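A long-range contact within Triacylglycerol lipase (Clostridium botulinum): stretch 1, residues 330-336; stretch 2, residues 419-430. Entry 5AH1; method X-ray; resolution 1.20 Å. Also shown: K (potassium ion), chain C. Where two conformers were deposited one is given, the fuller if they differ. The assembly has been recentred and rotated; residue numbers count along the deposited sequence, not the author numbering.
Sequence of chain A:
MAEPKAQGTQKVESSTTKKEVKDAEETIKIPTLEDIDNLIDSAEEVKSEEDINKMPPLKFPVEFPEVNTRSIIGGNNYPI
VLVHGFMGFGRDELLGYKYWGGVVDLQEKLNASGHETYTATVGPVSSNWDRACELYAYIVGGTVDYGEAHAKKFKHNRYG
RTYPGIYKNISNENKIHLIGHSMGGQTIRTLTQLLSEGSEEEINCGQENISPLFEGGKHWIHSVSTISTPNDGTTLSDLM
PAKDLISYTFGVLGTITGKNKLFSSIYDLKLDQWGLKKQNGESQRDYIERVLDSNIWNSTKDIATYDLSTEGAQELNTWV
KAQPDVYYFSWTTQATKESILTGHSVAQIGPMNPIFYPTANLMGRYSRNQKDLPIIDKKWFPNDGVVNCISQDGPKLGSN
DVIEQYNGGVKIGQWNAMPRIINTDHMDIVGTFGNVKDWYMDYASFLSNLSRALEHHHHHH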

# COMPACT_ATOMS: atom_id res chain seq x y z
N SER A 330 12.69 0.77 1.89
CA SER A 330 11.89 0.48 0.70
C SER A 330 12.31 -0.83 0.07
O SER A 330 13.51 -1.13 -0.06
CB SER A 330 12.02 1.60 -0.32
OG SER A 330 13.38 1.78 -0.64
N TRP A 331 11.30 -1.60 -0.33
CA TRP A 331 11.44 -2.86 -1.02
C TRP A 331 10.76 -2.78 -2.38
O TRP A 331 9.60 -2.33 -2.48
CB TRP A 331 10.82 -3.97 -0.19
CG TRP A 331 11.50 -4.15 1.13
CD1 TRP A 331 11.19 -3.52 2.30
CD2 TRP A 331 12.62 -4.99 1.40
NE1 TRP A 331 12.06 -3.93 3.29
CE2 TRP A 331 12.94 -4.84 2.77
CE3 TRP A 331 13.39 -5.87 0.62
CZ2 TRP A 331 13.99 -5.54 3.37
CZ3 TRP A 331 14.42 -6.55 1.21
CH2 TRP A 331 14.71 -6.39 2.58
N THR A 332 11.49 -3.20 -3.41
CA THR A 332 11.07 -3.15 -4.80
C THR A 332 10.87 -4.58 -5.31
O THR A 332 11.76 -5.43 -5.15
CB THR A 332 12.16 -2.47 -5.67
OG1 THR A 332 12.34 -1.11 -5.24
CG2 THR A 332 11.78 -2.50 -7.15
N THR A 333 9.69 -4.83 -5.87
CA THR A 333 9.40 -6.09 -6.55
C THR A 333 9.49 -5.89 -8.06
O THR A 333 9.14 -4.82 -8.57
CB THR A 333 8.00 -6.61 -6.16
OG1 THR A 333 7.09 -5.51 -5.98
CG2 THR A 333 8.06 -7.39 -4.86
N GLN A 334 9.93 -6.93 -8.76
CA GLN A 334 10.03 -6.92 -10.22
C GLN A 334 9.65 -8.29 -10.76
O GLN A 334 10.07 -9.30 -10.20
CB GLN A 334 11.45 -6.58 -10.67
CG GLN A 334 11.61 -6.67 -12.18
CD GLN A 334 12.96 -6.24 -12.67
OE1 GLN A 334 13.79 -5.73 -11.91
NE2 GLN A 334 13.19 -6.42 -13.96
N ALA A 335 8.87 -8.32 -11.84
CA ALA A 335 8.54 -9.59 -12.49
C ALA A 335 8.46 -9.44 -14.01
O ALA A 335 7.84 -10.26 -14.69
CB ALA A 335 7.26 -10.20 -11.92
N THR A 336 9.13 -8.42 -14.55
CA THR A 336 9.30 -8.26 -15.98
C THR A 336 10.75 -8.47 -16.42
O THR A 336 11.69 -8.44 -15.61
CB THR A 336 8.88 -6.85 -16.45
OG1 THR A 336 9.61 -5.86 -15.73
CG2 THR A 336 7.39 -6.63 -16.24
N PRO A 419 17.71 -4.64 -1.03
CA PRO A 419 18.00 -5.43 -2.23
C PRO A 419 16.73 -5.84 -2.99
O PRO A 419 15.78 -6.32 -2.38
CB PRO A 419 18.77 -6.65 -1.66
CG PRO A 419 19.45 -6.11 -0.46
CD PRO A 419 18.44 -5.16 0.14
N ARG A 420 16.73 -5.64 -4.30
CA ARG A 420 15.53 -5.84 -5.10
C ARG A 420 14.99 -7.26 -4.97
O ARG A 420 15.76 -8.22 -5.01
CB ARG A 420 15.80 -5.51 -6.57
CG ARG A 420 14.55 -5.60 -7.44
CD ARG A 420 14.71 -4.95 -8.81
NE ARG A 420 14.87 -3.51 -8.71
CZ ARG A 420 14.72 -2.66 -9.72
NH1 ARG A 420 14.37 -3.11 -10.91
NH2 ARG A 420 14.89 -1.37 -9.53
N ILE A 421 13.67 -7.38 -4.87
CA ILE A 421 13.02 -8.67 -4.78
C ILE A 421 12.61 -9.07 -6.18
O ILE A 421 11.50 -8.77 -6.65
CB ILE A 421 11.81 -8.65 -3.81
CG1 ILE A 421 12.18 -8.00 -2.46
CG2 ILE A 421 11.28 -10.06 -3.61
CD1 ILE A 421 10.98 -7.87 -1.49
N ILE A 422 13.54 -9.70 -6.90
CA ILE A 422 13.32 -10.06 -8.29
C ILE A 422 12.43 -11.31 -8.42
O ILE A 422 12.19 -12.04 -7.44
CB ILE A 422 14.64 -10.27 -9.06
CG1 ILE A 422 15.48 -11.36 -8.40
CG2 ILE A 422 15.42 -8.95 -9.12
CD1 ILE A 422 16.70 -11.75 -9.18
N ASN A 423 11.95 -11.56 -9.64
CA ASN A 423 11.10 -12.69 -9.96
C ASN A 423 9.88 -12.80 -9.04
O ASN A 423 9.46 -13.90 -8.70
CB ASN A 423 11.91 -14.00 -9.88
CG ASN A 423 13.13 -13.97 -10.75
OD1 ASN A 423 13.09 -13.49 -11.88
ND2 ASN A 423 14.24 -14.48 -10.23
N THR A 424 9.33 -11.65 -8.65
CA THR A 424 8.27 -11.59 -7.65
C THR A 424 7.28 -10.54 -8.08
O THR A 424 7.63 -9.36 -8.19
CB THR A 424 8.87 -11.23 -6.28
OG1 THR A 424 9.84 -12.22 -5.92
CG2 THR A 424 7.79 -11.16 -5.22
N ASP A 425 6.04 -10.94 -8.34
CA ASP A 425 5.03 -9.98 -8.76
C ASP A 425 4.43 -9.23 -7.59
O ASP A 425 4.70 -9.52 -6.43
CB ASP A 425 3.97 -10.57 -9.72
CG ASP A 425 2.91 -11.45 -9.06
OD1 ASP A 425 2.40 -11.16 -7.96
OD2 ASP A 425 2.52 -12.43 -9.72
N HIS A 426 3.60 -8.25 -7.93
CA HIS A 426 3.06 -7.31 -6.97
C HIS A 426 2.37 -7.97 -5.77
O HIS A 426 2.48 -7.49 -4.66
CB HIS A 426 2.07 -6.39 -7.69
CG HIS A 426 1.71 -5.17 -6.91
ND1 HIS A 426 2.60 -4.15 -6.69
CD2 HIS A 426 0.56 -4.80 -6.30
CE1 HIS A 426 2.01 -3.20 -5.98
NE2 HIS A 426 0.77 -3.57 -5.73
N MET A 427 1.63 -9.05 -6.04
CA MET A 427 0.85 -9.72 -5.00
C MET A 427 1.63 -10.87 -4.34
O MET A 427 1.37 -11.23 -3.18
CB MET A 427 -0.49 -10.21 -5.58
CG MET A 427 -1.40 -9.08 -6.04
SD MET A 427 -3.13 -9.55 -6.24
CE MET A 427 -3.03 -10.88 -7.42
N ASP A 428 2.59 -11.45 -5.06
CA ASP A 428 3.39 -12.57 -4.54
C ASP A 428 4.03 -12.22 -3.20
O ASP A 428 4.17 -13.09 -2.32
CB ASP A 428 4.53 -12.92 -5.48
CG ASP A 428 4.07 -13.59 -6.78
OD1 ASP A 428 2.96 -14.16 -6.82
OD2 ASP A 428 4.85 -13.54 -7.76
N ILE A 429 4.47 -10.98 -3.05
CA ILE A 429 5.20 -10.57 -1.85
C ILE A 429 4.33 -10.52 -0.60
O ILE A 429 4.85 -10.51 0.52
CB ILE A 429 5.96 -9.22 -2.07
CG1 ILE A 429 6.91 -8.88 -0.92
CG2 ILE A 429 4.95 -8.08 -2.35
CD1 ILE A 429 7.97 -9.95 -0.62
N VAL A 430 3.00 -10.49 -0.77
CA VAL A 430 2.09 -10.63 0.36
C VAL A 430 1.40 -12.01 0.36
O VAL A 430 0.38 -12.21 1.02
CB VAL A 430 1.04 -9.48 0.44
CG1 VAL A 430 1.74 -8.17 0.70
CG2 VAL A 430 0.19 -9.38 -0.82
K K C . 3.32 -14.73 -9.30
O HOH W 1 14.00 -4.18 -2.55
O HOH W 2 2.96 -16.33 -11.10
O HOH W 3 0.96 -15.28 -9.10
O HOH W 4 3.72 -16.80 -7.84

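Residues 332–335 and 420–423 run side by side in the same direction, Thr332 facing Arg420 and Ala335 facing Asn423, but their backbones form only a single bridge, between Thr333 and Ile421. Ile421 holds both sides of it: its N donates to Thr332 O (2.7 Å), and its O accepts from Gln334 N (3.2 Å), while Thr333 CA lies 3.4 Å from the same Ile421 O in a CA-H...O contact. Beyond the bridge, Gln334 O accepts from Thr424 N (2.9 Å). At the other end, water 1 accepts from Thr332 N (2.8 Å) and donates weakly to Pro419 O (2.8 Å), filling a gap the backbones do not close directly.

The side chains alternate about this seam. Gln334 is extended, with chi1 and chi2 both t, which carries its amide to the guanidinium of Arg420. Arg420 is t at chi1 and chi2 and then turns at chi3 (m), so that NH1 donates to Gln334 OE1 at 2.9 Å, near the guanidinium plane. Thr332 CG2 lies over one face of that group, 3.6 Å from Arg420 NE. The other half of the Gln334 amide is also used: NE2 donates to Thr336 O at 3.0 Å, so both ends of the carboxamide are fixed.

Thr333 and Trp331 point to the other side. With chi1 at 36°, Thr333 places CG2 3.8 Å from Thr424 CG2 and 3.9 Å from Ile429 CB, while its hydroxyl bonds elsewhere in the structure. The indole of Trp331 (chi1 m, chi2 90°) and the m,t rotamer of Ile421 together bring Trp331 CE3 to 3.8 Å from Ile421 CD1.

Past Ala335, whose CB approaches Asp425 CB at 4.0 Å, Asp425 OD2 (2.5 Å) and Asp428 OD1 (2.6 Å) and OD2 (2.5 Å) bind K.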